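Local coordinates for anaphase-promoting complex subunit cut9 (Schizosaccharomyces pombe, PDB 2XPI), which forms part of the anaphase-promoting complex/cyclosome, the E3 ubiquitin ligase that controls progression through mitosis and G1, and pairs with itself through its early TPR repeats, at residues R206-T211 with E221-A226. Numbering follows the deposited sequence.
Sequences RGQVYT and ECYKEA
Helices 198-212 and 216-229 are the antiparallel pair of TPR 4, and within it 206-211 and 221-226 run at 164°, their axes approaching to 8.5 Å. Packing centres on G207, at a small-residue position of the first TPR helix. The Y223 ring lies with one face over its backbone, G207 CA sitting 3.9 Å from the ring centroid in a CH-pi contact; a CB here would collide with Y223 CE1, so glycine suits the site. Beside it C222, small enough for the close backbone approach, sets SG against Y210 CE2 at 3.9 Å, an oblique sulfur-aromatic contact, while Y210 OH bonds to E175 O.

At the far end of the ring Y223 OH gives a weak hydrogen bond of 2.9 Å to Q208 OE1; the bend at chi2 (-77°) brings OE1 within bonding distance of the hydroxyl, although Q208 CB points away from 221-226. An alanine in place of Y223 would remove both ring and hydroxyl, and would probably loosen the packing over G207. A separate polar link starts from R206, which with N177 lines a bound gold cyanide ion: its NH2 donates to water 1, which in turn donates weakly to E225 OE2, linking opposite charges not in direct contact. T211, a beta-hydroxyl residue suited to bonding back along its helix, donates from OG1 to G207 O at 3.0 Å, approaching 38° out of the carbonyl plane.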
loop_
_atom_site.group_PDB
_atom_site.type_symbol
_atom_site.label_atom_id
_atom_site.label_comp_id
_atom_site.label_asym_id
_atom_site.label_seq_id
_atom_site.Cartn_x
_atom_site.Cartn_y
_atom_site.Cartn_z
ATOM N N ARG A 206 -6.669 18.160 11.005
ATOM C CA ARG A 206 -7.074 19.453 10.469
ATOM C C ARG A 206 -5.888 20.189 9.857
ATOM O O ARG A 206 -6.036 20.890 8.861
ATOM C CB ARG A 206 -7.730 20.307 11.540
ATOM C CG ARG A 206 -9.084 20.793 11.115
ATOM C CD ARG A 206 -9.466 22.019 11.874
ATOM N NE ARG A 206 -9.007 21.863 13.231
ATOM C CZ ARG A 206 -9.527 20.999 14.090
ATOM N NH1 ARG A 206 -10.547 20.224 13.740
ATOM N NH2 ARG A 206 -9.025 20.922 15.309
ATOM N N GLY A 207 -4.714 20.027 10.454
ATOM C CA GLY A 207 -3.502 20.592 9.902
ATOM C C GLY A 207 -3.210 20.004 8.532
ATOM O O GLY A 207 -2.869 20.736 7.606
ATOM N N GLN A 208 -3.349 18.682 8.400
ATOM C CA GLN A 208 -3.078 17.993 7.134
ATOM C C GLN A 208 -3.976 18.477 6.003
ATOM O O GLN A 208 -3.553 18.563 4.848
ATOM C CB GLN A 208 -3.293 16.502 7.303
ATOM C CG GLN A 208 -2.213 15.809 8.083
ATOM C CD GLN A 208 -0.979 15.590 7.252
ATOM O OE1 GLN A 208 -0.373 16.532 6.763
ATOM N NE2 GLN A 208 -0.607 14.331 7.075
ATOM N N VAL A 209 -5.232 18.758 6.340
ATOM C CA VAL A 209 -6.199 19.259 5.372
ATOM C C VAL A 209 -5.754 20.640 4.890
ATOM O O VAL A 209 -5.593 20.879 3.689
ATOM C CB VAL A 209 -7.628 19.360 5.990
ATOM C CG1 VAL A 209 -8.530 20.216 5.116
ATOM C CG2 VAL A 209 -8.228 17.985 6.195
ATOM N N TYR A 210 -5.549 21.550 5.839
ATOM C CA TYR A 210 -5.158 22.916 5.512
ATOM C C TYR A 210 -3.890 22.988 4.672
ATOM O O TYR A 210 -3.749 23.873 3.841
ATOM C CB TYR A 210 -5.029 23.754 6.775
ATOM C CG TYR A 210 -6.365 24.252 7.247
ATOM C CD1 TYR A 210 -7.290 24.753 6.340
ATOM C CD2 TYR A 210 -6.706 24.241 8.588
ATOM C CE1 TYR A 210 -8.506 25.213 6.751
ATOM C CE2 TYR A 210 -7.931 24.707 9.006
ATOM C CZ TYR A 210 -8.823 25.185 8.080
ATOM O OH TYR A 210 -10.045 25.649 8.485
ATOM N N THR A 211 -2.970 22.055 4.886
ATOM C CA THR A 211 -1.783 21.973 4.067
ATOM C C THR A 211 -2.178 21.687 2.621
ATOM O O THR A 211 -1.624 22.276 1.689
ATOM C CB THR A 211 -0.860 20.869 4.571
ATOM O OG1 THR A 211 -0.461 21.166 5.912
ATOM C CG2 THR A 211 0.368 20.751 3.691
ATOM N N GLU A 221 -1.117 27.001 12.617
ATOM C CA GLU A 221 -1.862 27.205 13.858
ATOM C C GLU A 221 -2.509 25.905 14.260
ATOM O O GLU A 221 -2.407 25.465 15.406
ATOM C CB GLU A 221 -2.957 28.259 13.676
ATOM C CG GLU A 221 -2.434 29.624 13.326
ATOM C CD GLU A 221 -1.495 30.151 14.389
ATOM O OE1 GLU A 221 -1.642 29.748 15.569
ATOM O OE2 GLU A 221 -0.612 30.969 14.042
ATOM N N CYS A 222 -3.178 25.288 13.300
ATOM C CA CYS A 222 -3.942 24.094 13.605
ATOM C C CYS A 222 -2.970 22.890 14.018
ATOM O O CYS A 222 -3.326 22.066 14.866
ATOM C CB CYS A 222 -5.183 23.932 12.598
ATOM S SG CYS A 222 -6.194 25.691 12.336
ATOM N N TYR A 223 -1.708 22.879 13.555
ATOM C CA TYR A 223 -0.650 21.942 14.069
ATOM C C TYR A 223 0.005 22.368 15.395
ATOM O O TYR A 223 0.470 21.525 16.158
ATOM C CB TYR A 223 0.557 21.792 13.126
ATOM C CG TYR A 223 0.401 21.041 11.825
ATOM C CD1 TYR A 223 -0.341 19.859 11.743
ATOM C CD2 TYR A 223 1.044 21.502 10.666
ATOM C CE1 TYR A 223 -0.469 19.177 10.530
ATOM C CE2 TYR A 223 0.923 20.842 9.464
ATOM C CZ TYR A 223 0.160 19.677 9.396
ATOM O OH TYR A 223 0.051 19.005 8.197
ATOM N N LYS A 224 0.151 23.676 15.614
ATOM C CA LYS A 224 0.610 24.205 16.895
ATOM C C LYS A 224 -0.376 23.754 17.979
ATOM O O LYS A 224 0.010 23.414 19.104
ATOM C CB LYS A 224 0.640 25.742 16.866
ATOM C CG LYS A 224 1.992 26.410 16.532
ATOM N N GLU A 225 -1.662 23.762 17.642
ATOM C CA GLU A 225 -2.662 23.433 18.633
ATOM C C GLU A 225 -2.555 21.998 19.109
ATOM O O GLU A 225 -2.692 21.736 20.310
ATOM C CB GLU A 225 -4.063 23.721 18.134
ATOM C CG GLU A 225 -4.765 24.594 19.123
ATOM C CD GLU A 225 -6.248 24.406 19.142
ATOM O OE1 GLU A 225 -6.841 24.581 20.236
ATOM O OE2 GLU A 225 -6.812 24.094 18.067
ATOM N N ALA A 226 -2.327 21.071 18.177
ATOM C CA ALA A 226 -2.110 19.680 18.541
ATOM C C ALA A 226 -1.068 19.586 19.652
ATOM O O ALA A 226 -1.322 18.989 20.706
ATOM C CB ALA A 226 -1.678 18.859 17.320
HETATM O O HOH W 1 -6.957 22.825 14.985
#